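Local coordinates for protein 1H-3-hydroxy-4-oxoquinoline 2,4-dioxygenase (Pseudomonas putida, PDB 3IBT) that catalyses the cofactor-independent oxidative ring cleavage of 3-hydroxy-1H-quinolin-4-one by dioxygen, yielding N-formylanthranilate and carbon monoxide, at residues Gly66-Ser70 with Arg180-Glu184; Cys31-Arg35 with Glu169-Phe173; Asp120-Gln124 with Tyr220-Gln224; Ile102-Glu106 with Arg198-Leu202. All coordinates share one frame; numbering follows the deposited sequence.

Contact 1. Residues Gly66-Ser70 with Arg180-Glu184; sequences GDFDS and RACRE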
loop_
_atom_site.group_PDB
_atom_site.type_symbol
_atom_site.label_atom_id
_atom_site.label_comp_id
_atom_site.label_asym_id
_atom_site.label_seq_id
_atom_site.Cartn_x
_atom_site.Cartn_y
_atom_site.Cartn_z
ATOM N N GLY A 66 -20.270 6.155 5.722
ATOM C CA GLY A 66 -19.944 5.532 6.993
ATOM C C GLY A 66 -18.452 5.379 7.122
ATOM O O GLY A 66 -17.714 5.417 6.128
ATOM N N ASP A 67 -17.993 5.242 8.354
ATOM C CA ASP A 67 -16.634 4.803 8.535
ATOM C C ASP A 67 -16.680 3.351 8.053
ATOM O O ASP A 67 -17.780 2.846 7.715
ATOM C CB ASP A 67 -16.176 4.959 9.994
ATOM C CG ASP A 67 -16.255 3.670 10.769
ATOM O OD1 ASP A 67 -17.356 3.325 11.247
ATOM O OD2 ASP A 67 -15.209 2.999 10.879
ATOM N N PHE A 68 -15.519 2.692 8.005
ATOM C CA PHE A 68 -15.418 1.364 7.387
ATOM C C PHE A 68 -14.206 0.574 7.876
ATOM O O PHE A 68 -13.301 1.128 8.510
ATOM C CB PHE A 68 -15.412 1.489 5.843
ATOM C CG PHE A 68 -14.475 2.555 5.331
ATOM C CD1 PHE A 68 -13.106 2.292 5.173
ATOM C CD2 PHE A 68 -14.947 3.833 5.039
ATOM C CE1 PHE A 68 -12.220 3.294 4.707
ATOM C CE2 PHE A 68 -14.079 4.837 4.579
ATOM C CZ PHE A 68 -12.705 4.567 4.425
ATOM N N ASP A 69 -14.220 -0.727 7.588
ATOM C CA ASP A 69 -13.100 -1.627 7.877
ATOM C C ASP A 69 -12.105 -1.579 6.712
ATOM O O ASP A 69 -12.463 -1.245 5.553
ATOM C CB ASP A 69 -13.565 -3.103 7.992
ATOM C CG ASP A 69 -14.055 -3.525 9.412
ATOM O OD1 ASP A 69 -13.418 -3.217 10.457
ATOM O OD2 ASP A 69 -15.072 -4.260 9.476
ATOM N N SER A 70 -10.874 -1.956 7.048
ATOM C CA SER A 70 -9.844 -2.396 6.110
ATOM C C SER A 70 -10.345 -3.578 5.264
ATOM O O SER A 70 -9.805 -3.861 4.170
ATOM C CB SER A 70 -8.555 -2.793 6.873
ATOM O OG SER A 70 -7.841 -3.835 6.229
ATOM N N ARG A 180 -9.313 7.359 11.228
ATOM C CA ARG A 180 -9.789 6.046 10.802
ATOM C C ARG A 180 -8.578 5.142 10.494
ATOM O O ARG A 180 -8.539 3.968 10.882
ATOM C CB ARG A 180 -10.756 6.135 9.609
ATOM C CG ARG A 180 -11.110 4.744 9.038
ATOM C CD ARG A 180 -12.582 4.486 8.760
ATOM N NE ARG A 180 -13.063 5.311 7.656
ATOM C CZ ARG A 180 -13.695 6.471 7.808
ATOM N NH1 ARG A 180 -14.072 7.158 6.739
ATOM N NH2 ARG A 180 -13.943 6.944 9.024
ATOM N N ALA A 181 -7.590 5.739 9.834
ATOM C CA ALA A 181 -6.420 5.052 9.378
ATOM C C ALA A 181 -5.708 4.412 10.562
ATOM O O ALA A 181 -5.270 3.251 10.517
ATOM C CB ALA A 181 -5.515 6.029 8.686
ATOM N N CYS A 182 -5.635 5.174 11.639
ATOM C CA CYS A 182 -4.941 4.702 12.811
ATOM C C CYS A 182 -5.716 3.625 13.536
ATOM O O CYS A 182 -5.145 2.592 13.890
ATOM C CB CYS A 182 -4.514 5.864 13.694
ATOM S SG CYS A 182 -3.333 6.858 12.728
ATOM N N ARG A 183 -7.017 3.817 13.678
ATOM C CA ARG A 183 -7.838 2.791 14.279
ATOM C C ARG A 183 -7.658 1.518 13.486
ATOM O O ARG A 183 -7.533 0.413 14.039
ATOM C CB ARG A 183 -9.301 3.149 14.179
ATOM C CG ARG A 183 -9.804 4.281 15.002
ATOM C CD ARG A 183 -11.290 4.104 15.021
ATOM N NE ARG A 183 -11.707 3.337 13.830
ATOM C CZ ARG A 183 -12.479 3.835 12.854
ATOM N NH1 ARG A 183 -12.946 5.115 12.915
ATOM N NH2 ARG A 183 -12.801 3.046 11.820
ATOM N N GLU A 184 -7.651 1.671 12.175
ATOM C CA GLU A 184 -7.662 0.501 11.348
ATOM C C GLU A 184 -6.367 -0.227 11.322
ATOM O O GLU A 184 -6.367 -1.446 11.439
ATOM C CB GLU A 184 -8.128 0.824 9.947
ATOM C CG GLU A 184 -9.585 1.165 9.963
ATOM C CD GLU A 184 -10.391 0.109 10.676
ATOM O OE1 GLU A 184 -10.123 -1.101 10.469
ATOM O OE2 GLU A 184 -11.288 0.495 11.451
#
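Arg180 lies across Phe68 in a cation-pi contact that joins the loop before helix 70-83 to helix 175-192. Its CZ is 4.1 Å from the centroid of the Phe68 ring and off-centre. NE sits over the middle of that ring, and CD adds a CH-pi contact over the same face. The guanidinium plane is steeply inclined to the ring, at 74°, so the two groups do not stack flat. Phe68 presents this face because its CG lies between the backbone N and the carbonyl carbon (chi1 47°). Phe68 also lies about 3 Å, side chain to side chain, from Trp30, a substrate-binding residue by similarity. The backbone of Asp67 covers one face of the Arg180 guanidinium, with CA 3.5 Å from CZ.

The charged contacts centre on Arg183. Its NH2 forms a salt bridge with Asp67 OD2 at 2.6 Å, though as a hydrogen bond this is weak and bent. The same NH2 makes a straighter bond to Glu184 OE2 at 3.0 Å, close to the guanidinium plane and on the anti lone pair of the oxygen. Asp69 OD1 and Glu184 OE1 are like charges 3.9 Å apart.

An alanine at Arg180 removes the guanidinium and would probably leave the Phe68 face without its cation and the Asp67 backbone without its flat cover. Arg180 gives one guanidinium face to the Asp67 backbone and turns its edge, with NE and CD, to the Phe68 ring. Asp67 and Glu184 share Arg183 NH2, which is likely to offset part of the repulsion among the acidic groups here.

Contact 2. Residues Cys31-Arg35 with Glu169-Phe173; sequences CQDHR and EMPWF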
loop_
_atom_site.group_PDB
_atom_site.type_symbol
_atom_site.label_atom_id
_atom_site.label_comp_id
_atom_site.label_asym_id
_atom_site.label_seq_id
_atom_site.Cartn_x
_atom_site.Cartn_y
_atom_site.Cartn_z
ATOM N N CYS A 31 -4.817 7.600 3.447
ATOM C CA CYS A 31 -4.445 8.995 3.330
ATOM C C CYS A 31 -3.425 9.258 2.235
ATOM O O CYS A 31 -2.584 10.176 2.360
ATOM C CB CYS A 31 -3.879 9.473 4.647
ATOM S SG CYS A 31 -5.175 9.628 5.843
ATOM N N GLN A 32 -3.488 8.431 1.186
ATOM C CA GLN A 32 -2.678 8.598 -0.020
ATOM C C GLN A 32 -3.511 8.495 -1.294
ATOM O O GLN A 32 -4.704 8.097 -1.300
ATOM C CB GLN A 32 -1.568 7.574 -0.117
ATOM C CG GLN A 32 -0.303 7.987 0.485
ATOM C CD GLN A 32 0.482 6.759 0.915
ATOM O OE1 GLN A 32 -0.104 5.687 1.084
ATOM N NE2 GLN A 32 1.816 6.892 1.066
ATOM N N ASP A 33 -2.823 8.809 -2.386
ATOM C CA ASP A 33 -3.477 8.875 -3.635
ATOM C C ASP A 33 -2.864 8.069 -4.772
ATOM O O ASP A 33 -1.820 7.448 -4.592
ATOM C CB ASP A 33 -3.586 10.307 -4.044
ATOM C CG ASP A 33 -4.784 10.499 -4.817
ATOM O OD1 ASP A 33 -5.551 9.503 -4.771
ATOM O OD2 ASP A 33 -4.986 11.562 -5.459
ATOM N N HIS A 34 -3.518 8.086 -5.936
ATOM C CA HIS A 34 -2.915 7.565 -7.145
ATOM C C HIS A 34 -1.659 8.404 -7.474
ATOM O O HIS A 34 -0.730 7.933 -8.155
ATOM C CB HIS A 34 -3.932 7.577 -8.289
ATOM C CG HIS A 34 -4.251 8.946 -8.803
ATOM N ND1 HIS A 34 -4.644 9.980 -7.983
ATOM C CD2 HIS A 34 -4.235 9.455 -10.057
ATOM C CE1 HIS A 34 -4.859 11.067 -8.702
ATOM N NE2 HIS A 34 -4.615 10.776 -9.966
ATOM N N ARG A 35 -1.613 9.633 -6.958
ATOM C CA ARG A 35 -0.425 10.487 -7.099
ATOM C C ARG A 35 0.813 9.896 -6.369
ATOM O O ARG A 35 1.949 10.290 -6.581
ATOM C CB ARG A 35 -0.752 11.920 -6.641
ATOM C CG ARG A 35 -1.900 12.547 -7.426
ATOM C CD ARG A 35 -2.450 13.867 -6.820
ATOM N NE ARG A 35 -3.072 13.678 -5.499
ATOM C CZ ARG A 35 -3.295 14.641 -4.595
ATOM N NH1 ARG A 35 -2.924 15.887 -4.846
ATOM N NH2 ARG A 35 -3.866 14.356 -3.423
ATOM N N GLU A 169 -0.234 16.136 -0.535
ATOM C CA GLU A 169 -1.132 15.004 -0.690
ATOM C C GLU A 169 -1.743 14.681 0.662
ATOM O O GLU A 169 -2.904 14.969 0.924
ATOM C CB GLU A 169 -0.399 13.750 -1.239
ATOM C CG GLU A 169 -0.555 13.450 -2.756
ATOM C CD GLU A 169 0.319 14.356 -3.647
ATOM O OE1 GLU A 169 1.471 14.640 -3.208
ATOM O OE2 GLU A 169 -0.125 14.766 -4.764
HETATM N N MSE A 170 -0.917 14.095 1.516
HETATM C CA MSE A 170 -1.381 13.380 2.688
HETATM C C MSE A 170 -2.004 14.303 3.736
HETATM O O MSE A 170 -3.049 13.971 4.302
HETATM C CB MSE A 170 -0.241 12.579 3.300
HETATM C CG MSE A 170 0.334 11.552 2.392
HETATM SE SE MSE A 170 1.318 10.170 3.464
HETATM C CE MSE A 170 3.000 11.190 3.797
ATOM N N PRO A 171 -1.376 15.468 3.995
ATOM C CA PRO A 171 -1.928 16.182 5.124
ATOM C C PRO A 171 -3.211 16.918 4.687
ATOM O O PRO A 171 -3.959 17.415 5.512
ATOM C CB PRO A 171 -0.789 17.141 5.520
ATOM C CG PRO A 171 0.363 16.866 4.559
ATOM C CD PRO A 171 -0.260 16.209 3.378
ATOM N N TRP A 172 -3.449 16.928 3.378
ATOM C CA TRP A 172 -4.618 17.537 2.752
ATOM C C TRP A 172 -5.920 16.811 3.109
ATOM O O TRP A 172 -6.973 17.456 3.238
ATOM C CB TRP A 172 -4.407 17.575 1.233
ATOM C CG TRP A 172 -5.605 17.904 0.439
ATOM C CD1 TRP A 172 -6.146 19.134 0.268
ATOM C CD2 TRP A 172 -6.419 16.989 -0.317
ATOM N NE1 TRP A 172 -7.259 19.055 -0.536
ATOM C CE2 TRP A 172 -7.454 17.752 -0.911
ATOM C CE3 TRP A 172 -6.382 15.603 -0.542
ATOM C CZ2 TRP A 172 -8.456 17.176 -1.727
ATOM C CZ3 TRP A 172 -7.374 15.025 -1.356
ATOM C CH2 TRP A 172 -8.401 15.821 -1.937
ATOM N N PHE A 173 -5.848 15.483 3.277
ATOM C CA PHE A 173 -7.014 14.677 3.694
ATOM C C PHE A 173 -7.497 15.073 5.101
ATOM O O PHE A 173 -6.742 15.682 5.878
ATOM C CB PHE A 173 -6.704 13.177 3.675
ATOM C CG PHE A 173 -6.477 12.592 2.295
ATOM C CD1 PHE A 173 -5.193 12.415 1.808
ATOM C CD2 PHE A 173 -7.547 12.168 1.517
ATOM C CE1 PHE A 173 -4.987 11.857 0.551
ATOM C CE2 PHE A 173 -7.352 11.615 0.269
ATOM C CZ PHE A 173 -6.078 11.457 -0.215
#
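Arg35 and Glu169 meet from opposite directions, and the arginine chain runs along the carboxylate. Arg35 CB, CG and CD all pass Glu169 OE2, CB at 3.5 Å and CD at 3.2 Å. The chain then bends at chi3 (-65°), which turns one guanidinium face to Glu169. NE turns to its own segment and donates to Asp33 OD2 at 2.9 Å, tilted from the guanidinium plane. CZ has Glu169 CG over it at 3.5 Å, so methylene as well as carboxylate covers this face. NH1 is 3.0 Å from Glu169 OE2 in a salt bridge. That oxygen lies well out of the guanidinium plane, and the attraction is one of charge, with no N-H aimed at it. NH2 lies nearest Glu169 CG and also has Trp172 CE3 near the guanidinium edge. Asp33 and Glu169 therefore share one cation.

The other half of the contact is apolar. Phe173 turns a ring face to Cys31, whose CA makes a CH-pi contact 4.2 Å from the ring centroid. Cys31 SG approaches the same ring obliquely. Met170, a selenomethionine, lies side by side with Gln32, its SE 4.0 Å from Gln32 CG. Met170 CA makes a CA-H...O contact with Cys31 O. Beyond the segments, His58 meets the Phe173 ring edge-to-face and also bonds Cys31 N through NE2.

Cys31 and Gln32 bind the substrate by similarity, as does Trp153, which touches Met170. The contact is thus consistent with a pocket wall of the alpha/beta-hydrolase fold, where the loop after strand 23-27 faces the helical cap inserted between strands 115-119 and 207-212.

Contact 3. Residues Asp120-Gln124 with Tyr220-Gln224; sequences DWLLQ and YRQLQ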
loop_
_atom_site.group_PDB
_atom_site.type_symbol
_atom_site.label_atom_id
_atom_site.label_comp_id
_atom_site.label_asym_id
_atom_site.label_seq_id
_atom_site.Cartn_x
_atom_site.Cartn_y
_atom_site.Cartn_z
ATOM N N ASP A 120 7.140 -1.395 1.429
ATOM C CA ASP A 120 7.308 -0.610 2.620
ATOM C C ASP A 120 6.190 -0.773 3.615
ATOM O O ASP A 120 5.643 0.211 4.120
ATOM C CB ASP A 120 7.567 0.866 2.331
ATOM C CG ASP A 120 8.765 1.372 3.134
ATOM O OD1 ASP A 120 9.810 1.639 2.503
ATOM O OD2 ASP A 120 8.708 1.420 4.405
ATOM N N TRP A 121 5.888 -2.041 3.884
ATOM C CA TRP A 121 4.984 -2.505 4.915
ATOM C C TRP A 121 5.838 -2.936 6.100
ATOM O O TRP A 121 6.713 -3.817 5.948
ATOM C CB TRP A 121 4.375 -3.771 4.391
ATOM C CG TRP A 121 3.138 -4.175 5.053
ATOM C CD1 TRP A 121 2.366 -3.429 5.871
ATOM C CD2 TRP A 121 2.477 -5.419 4.893
ATOM N NE1 TRP A 121 1.282 -4.135 6.248
ATOM C CE2 TRP A 121 1.308 -5.359 5.647
ATOM C CE3 TRP A 121 2.771 -6.591 4.179
ATOM C CZ2 TRP A 121 0.399 -6.422 5.719
ATOM C CZ3 TRP A 121 1.859 -7.660 4.232
ATOM C CH2 TRP A 121 0.681 -7.558 4.998
ATOM N N LEU A 122 5.575 -2.342 7.271
ATOM C CA LEU A 122 6.356 -2.605 8.471
ATOM C C LEU A 122 6.043 -3.993 9.018
ATOM O O LEU A 122 4.986 -4.237 9.618
ATOM C CB LEU A 122 6.104 -1.503 9.504
ATOM C CG LEU A 122 6.773 -1.572 10.875
ATOM C CD1 LEU A 122 8.282 -1.317 10.830
ATOM C CD2 LEU A 122 6.075 -0.588 11.790
ATOM N N LEU A 123 6.977 -4.907 8.791
ATOM C CA LEU A 123 6.690 -6.307 9.007
ATOM C C LEU A 123 6.525 -6.661 10.480
ATOM O O LEU A 123 5.932 -7.708 10.817
ATOM C CB LEU A 123 7.753 -7.172 8.370
ATOM C CG LEU A 123 7.795 -7.001 6.871
ATOM C CD1 LEU A 123 8.984 -7.765 6.349
ATOM C CD2 LEU A 123 6.534 -7.447 6.161
ATOM N N GLN A 124 6.974 -5.775 11.367
ATOM C CA GLN A 124 6.918 -6.083 12.759
ATOM C C GLN A 124 6.720 -4.788 13.552
ATOM O O GLN A 124 7.507 -3.850 13.398
ATOM C CB GLN A 124 8.237 -6.728 13.067
ATOM C CG GLN A 124 8.200 -7.577 14.267
ATOM C CD GLN A 124 8.932 -8.880 14.027
ATOM O OE1 GLN A 124 8.396 -9.772 13.331
ATOM N NE2 GLN A 124 10.154 -9.015 14.605
ATOM N N TYR A 220 16.456 -5.159 10.950
ATOM C CA TYR A 220 15.254 -5.356 10.153
ATOM C C TYR A 220 15.581 -5.912 8.788
ATOM O O TYR A 220 14.905 -6.811 8.305
ATOM C CB TYR A 220 14.531 -4.008 9.972
ATOM C CG TYR A 220 13.120 -4.067 9.384
ATOM C CD1 TYR A 220 12.011 -4.324 10.209
ATOM C CD2 TYR A 220 12.884 -3.821 8.020
ATOM C CE1 TYR A 220 10.698 -4.353 9.703
ATOM C CE2 TYR A 220 11.550 -3.854 7.485
ATOM C CZ TYR A 220 10.479 -4.121 8.345
ATOM O OH TYR A 220 9.196 -4.184 7.872
ATOM N N ARG A 221 16.597 -5.353 8.144
ATOM C CA ARG A 221 17.014 -5.873 6.865
ATOM C C ARG A 221 17.413 -7.336 7.054
ATOM O O ARG A 221 17.058 -8.174 6.254
ATOM C CB ARG A 221 18.168 -5.042 6.310
ATOM C CG ARG A 221 17.823 -3.561 6.092
ATOM C CD ARG A 221 19.049 -2.796 5.632
ATOM N NE ARG A 221 18.817 -1.362 5.624
ATOM C CZ ARG A 221 19.287 -0.529 6.555
ATOM N NH1 ARG A 221 20.024 -1.006 7.559
ATOM N NH2 ARG A 221 19.036 0.785 6.496
ATOM N N GLN A 222 18.120 -7.637 8.144
ATOM C CA GLN A 222 18.537 -8.989 8.460
ATOM C C GLN A 222 17.349 -9.919 8.784
ATOM O O GLN A 222 17.337 -11.108 8.423
ATOM C CB GLN A 222 19.472 -8.923 9.646
ATOM C CG GLN A 222 20.278 -10.147 9.885
ATOM C CD GLN A 222 20.909 -10.691 8.637
ATOM O OE1 GLN A 222 20.646 -11.823 8.272
ATOM N NE2 GLN A 222 21.763 -9.905 7.982
ATOM N N LEU A 223 16.363 -9.391 9.487
ATOM C CA LEU A 223 15.163 -10.154 9.789
ATOM C C LEU A 223 14.506 -10.683 8.508
ATOM O O LEU A 223 13.921 -11.756 8.522
ATOM C CB LEU A 223 14.150 -9.280 10.534
ATOM C CG LEU A 223 12.792 -9.928 10.813
ATOM C CD1 LEU A 223 12.814 -10.601 12.184
ATOM C CD2 LEU A 223 11.549 -8.982 10.649
ATOM N N GLN A 224 14.585 -9.950 7.403
ATOM C CA GLN A 224 13.845 -10.425 6.244
ATOM C C GLN A 224 14.675 -11.457 5.530
ATOM O O GLN A 224 14.163 -12.502 5.102
ATOM C CB GLN A 224 13.381 -9.309 5.307
ATOM C CG GLN A 224 12.305 -8.421 5.934
ATOM C CD GLN A 224 11.849 -7.302 4.981
ATOM O OE1 GLN A 224 12.297 -6.166 5.085
ATOM N NE2 GLN A 224 10.974 -7.642 4.024
#
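Leu123 and Tyr220 form a loop-to-helix contact, joined by one polar bond and apolar packing. It sits where the chain leaves strand 115-119 and meets helix 218-230. Leu123 N donates to Tyr220 OH at 2.5 Å, nearly straight at 175°. The N-H arrives at the ring edge, in the ring plane. Tyr220 reaches this amide because its CG is anti to the backbone N (chi1 -169°), which carries the ring out from the helix. Leu122 CD1 comes obliquely to the ring, 4.0 Å from Tyr220 CE1.

In this alpha/beta-hydrolase fold the loop starts with Asp120, which by similarity raises the basicity of the active-site His244. A weak hydrogen bond joins Asp120 OD2 and His244 ND1. Asp120 OD1 is held by Ser213 N and Gln214 N. The tyrosine thus grips the same short loop three residues further on.

Leu123 crosses Gln224 at about a right angle. Leu123 CD1 lies along the end of Gln224, from CG (3.4 Å) to the amide. That amide has its polar partner in His210, through an NE2 to ND1 hydrogen bond. Gln124 NE2 rests 3.9 Å from Leu223 CD1.

Contact 4. Residues Ile102-Glu106 with Arg198-Leu202; sequences IDVCE and RMDSL. Unlike the reference sequence in segment 198-202: Asp200 (reference Glu).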
loop_
_atom_site.group_PDB
_atom_site.type_symbol
_atom_site.label_atom_id
_atom_site.label_comp_id
_atom_site.label_asym_id
_atom_site.label_seq_id
_atom_site.Cartn_x
_atom_site.Cartn_y
_atom_site.Cartn_z
ATOM N N ILE A 102 -3.260 -8.535 0.803
ATOM C CA ILE A 102 -3.258 -9.903 1.274
ATOM C C ILE A 102 -4.659 -10.454 1.498
ATOM O O ILE A 102 -4.911 -11.646 1.298
ATOM C CB ILE A 102 -2.368 -10.056 2.506
ATOM C CG1 ILE A 102 -0.959 -9.681 2.102
ATOM C CG2 ILE A 102 -2.319 -11.490 2.998
ATOM C CD1 ILE A 102 -0.432 -10.494 0.963
ATOM N N ASP A 103 -5.582 -9.589 1.889
ATOM C CA ASP A 103 -6.968 -10.020 2.060
ATOM C C ASP A 103 -7.509 -10.570 0.736
ATOM O O ASP A 103 -8.231 -11.577 0.695
ATOM C CB ASP A 103 -7.855 -8.874 2.549
ATOM C CG ASP A 103 -9.084 -9.375 3.323
ATOM O OD1 ASP A 103 -8.919 -10.280 4.177
ATOM O OD2 ASP A 103 -10.218 -8.879 3.104
ATOM N N VAL A 104 -7.129 -9.915 -0.355
ATOM C CA VAL A 104 -7.678 -10.275 -1.641
ATOM C C VAL A 104 -7.006 -11.552 -2.096
ATOM O O VAL A 104 -7.673 -12.442 -2.602
ATOM C CB VAL A 104 -7.555 -9.138 -2.637
ATOM C CG1 VAL A 104 -7.838 -9.620 -4.024
ATOM C CG2 VAL A 104 -8.498 -8.028 -2.251
ATOM N N CYS A 105 -5.705 -11.667 -1.857
ATOM C CA CYS A 105 -5.013 -12.914 -2.159
ATOM C C CYS A 105 -5.655 -14.060 -1.419
ATOM O O CYS A 105 -5.612 -15.198 -1.880
ATOM C CB CYS A 105 -3.548 -12.841 -1.784
ATOM S SG CYS A 105 -2.519 -11.942 -2.965
ATOM N N GLU A 106 -6.250 -13.749 -0.268
ATOM C CA GLU A 106 -6.904 -14.760 0.559
ATOM C C GLU A 106 -8.355 -14.978 0.146
ATOM O O GLU A 106 -8.857 -16.100 0.266
ATOM C CB GLU A 106 -6.837 -14.403 2.050
ATOM C CG GLU A 106 -7.121 -15.590 3.019
ATOM C CD GLU A 106 -7.487 -15.157 4.456
ATOM O OE1 GLU A 106 -7.172 -14.006 4.833
ATOM O OE2 GLU A 106 -8.078 -15.965 5.223
ATOM N N ARG A 198 0.251 -12.516 9.676
ATOM C CA ARG A 198 -0.805 -12.477 8.673
ATOM C C ARG A 198 -0.496 -13.444 7.512
ATOM O O ARG A 198 -1.270 -14.369 7.250
ATOM C CB ARG A 198 -0.991 -11.037 8.177
ATOM C CG ARG A 198 -1.946 -10.858 7.052
ATOM C CD ARG A 198 -3.205 -11.562 7.347
ATOM N NE ARG A 198 -4.306 -11.161 6.473
ATOM C CZ ARG A 198 -5.127 -12.036 5.908
ATOM N NH1 ARG A 198 -6.131 -11.626 5.139
ATOM N NH2 ARG A 198 -4.934 -13.337 6.115
HETATM N N MSE A 199 0.663 -13.243 6.881
HETATM C CA MSE A 199 1.074 -13.934 5.669
HETATM C C MSE A 199 1.289 -15.408 5.940
HETATM O O MSE A 199 0.828 -16.280 5.183
HETATM C CB MSE A 199 2.345 -13.287 5.074
HETATM C CG MSE A 199 2.109 -11.899 4.440
HETATM SE SE MSE A 199 3.671 -10.924 3.618
HETATM C CE MSE A 199 4.742 -10.473 5.245
ATOM N N ASP A 200 1.957 -15.687 7.045
ATOM C CA ASP A 200 2.228 -17.041 7.442
ATOM C C ASP A 200 0.919 -17.861 7.670
ATOM O O ASP A 200 0.933 -19.089 7.706
ATOM C CB ASP A 200 3.124 -16.989 8.683
ATOM C CG ASP A 200 4.126 -18.176 8.772
ATOM O OD1 ASP A 200 4.011 -19.143 7.955
ATOM O OD2 ASP A 200 5.029 -18.138 9.673
ATOM N N SER A 201 -0.226 -17.192 7.763
ATOM C CA SER A 201 -1.456 -17.886 8.085
ATOM C C SER A 201 -2.389 -18.012 6.908
ATOM O O SER A 201 -3.525 -18.466 7.061
ATOM C CB SER A 201 -2.178 -17.190 9.232
ATOM O OG SER A 201 -2.864 -16.060 8.737
ATOM N N LEU A 202 -1.942 -17.591 5.735
ATOM C CA LEU A 202 -2.696 -17.928 4.530
ATOM C C LEU A 202 -2.561 -19.443 4.324
ATOM O O LEU A 202 -1.489 -20.020 4.575
ATOM C CB LEU A 202 -2.199 -17.164 3.304
ATOM C CG LEU A 202 -2.000 -15.651 3.380
ATOM C CD1 LEU A 202 -1.095 -15.238 2.292
ATOM C CD2 LEU A 202 -3.270 -14.942 3.209
#
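Glu106 OE1 is gripped by both terminal nitrogens of Arg198. NH1 donates to it at 2.6 Å and NH2 at 2.7 Å, an end-on grip in which one oxygen takes both bonds. Both bonds are bent. OE1 lies near the guanidinium plane, only 6° from it. The NH1 bond meets the oxygen nearly along its C-O axis, whereas NH2 comes from above the carboxylate plane. The two flat groups are 74° apart. Asp103 OD1 adds a salt bridge to NH1 at 3.2 Å, also at the guanidinium edge.

Arg198 reaches this site by a bend at chi2 (49°). Ile102 CG2 covers one face of its guanidinium. Trp192 adds a cation-pi contact from outside the segments.

Beside the charges, Leu202 CD2 packs 3.6 Å from Ile102 CG2 and 3.8 Å from Glu106 CB. Ile102 CG1 lies near Met199 CG, at 4.4 Å. This joins helix 97-107, which follows the nucleophile elbow of the alpha/beta-hydrolase fold, to the end of helix 195-200. A methionine in place of Arg198 would lack the guanidinium and would probably leave Glu106 and Asp103 without their shared cation.

Two acidic side chains one turn apart on one helix therefore converge on a single positive charge. The arginine is likely to ease their mutual repulsion, while the isoleucine and leucine pack beside the ion pair.

Contacts 3 and 4 touch directly. Leu123 CD2 packs 3.6 Å from Met199 CE, and Trp121 CH2 lies 3.9 Å from Ile102 CG1. Through them the loop that carries Asp120 rests on helices 97-107 and 195-200. In contact 3 the Leu122 side chain is about 6 Å from that of His244, the active-site residue by similarity. Contacts 1 and 2 border other residues that bind substrate by similarity: contact 2 holds Cys31 and Gln32, and contact 1 places Phe68 next to Trp30. Their centres are about 16 Å apart. Contacts 2 and 4 fall on opposite sides of the centre of the chain, about 26 Å between centres. Contact 1 comes within about 5 Å of contact 4, between nearest atoms.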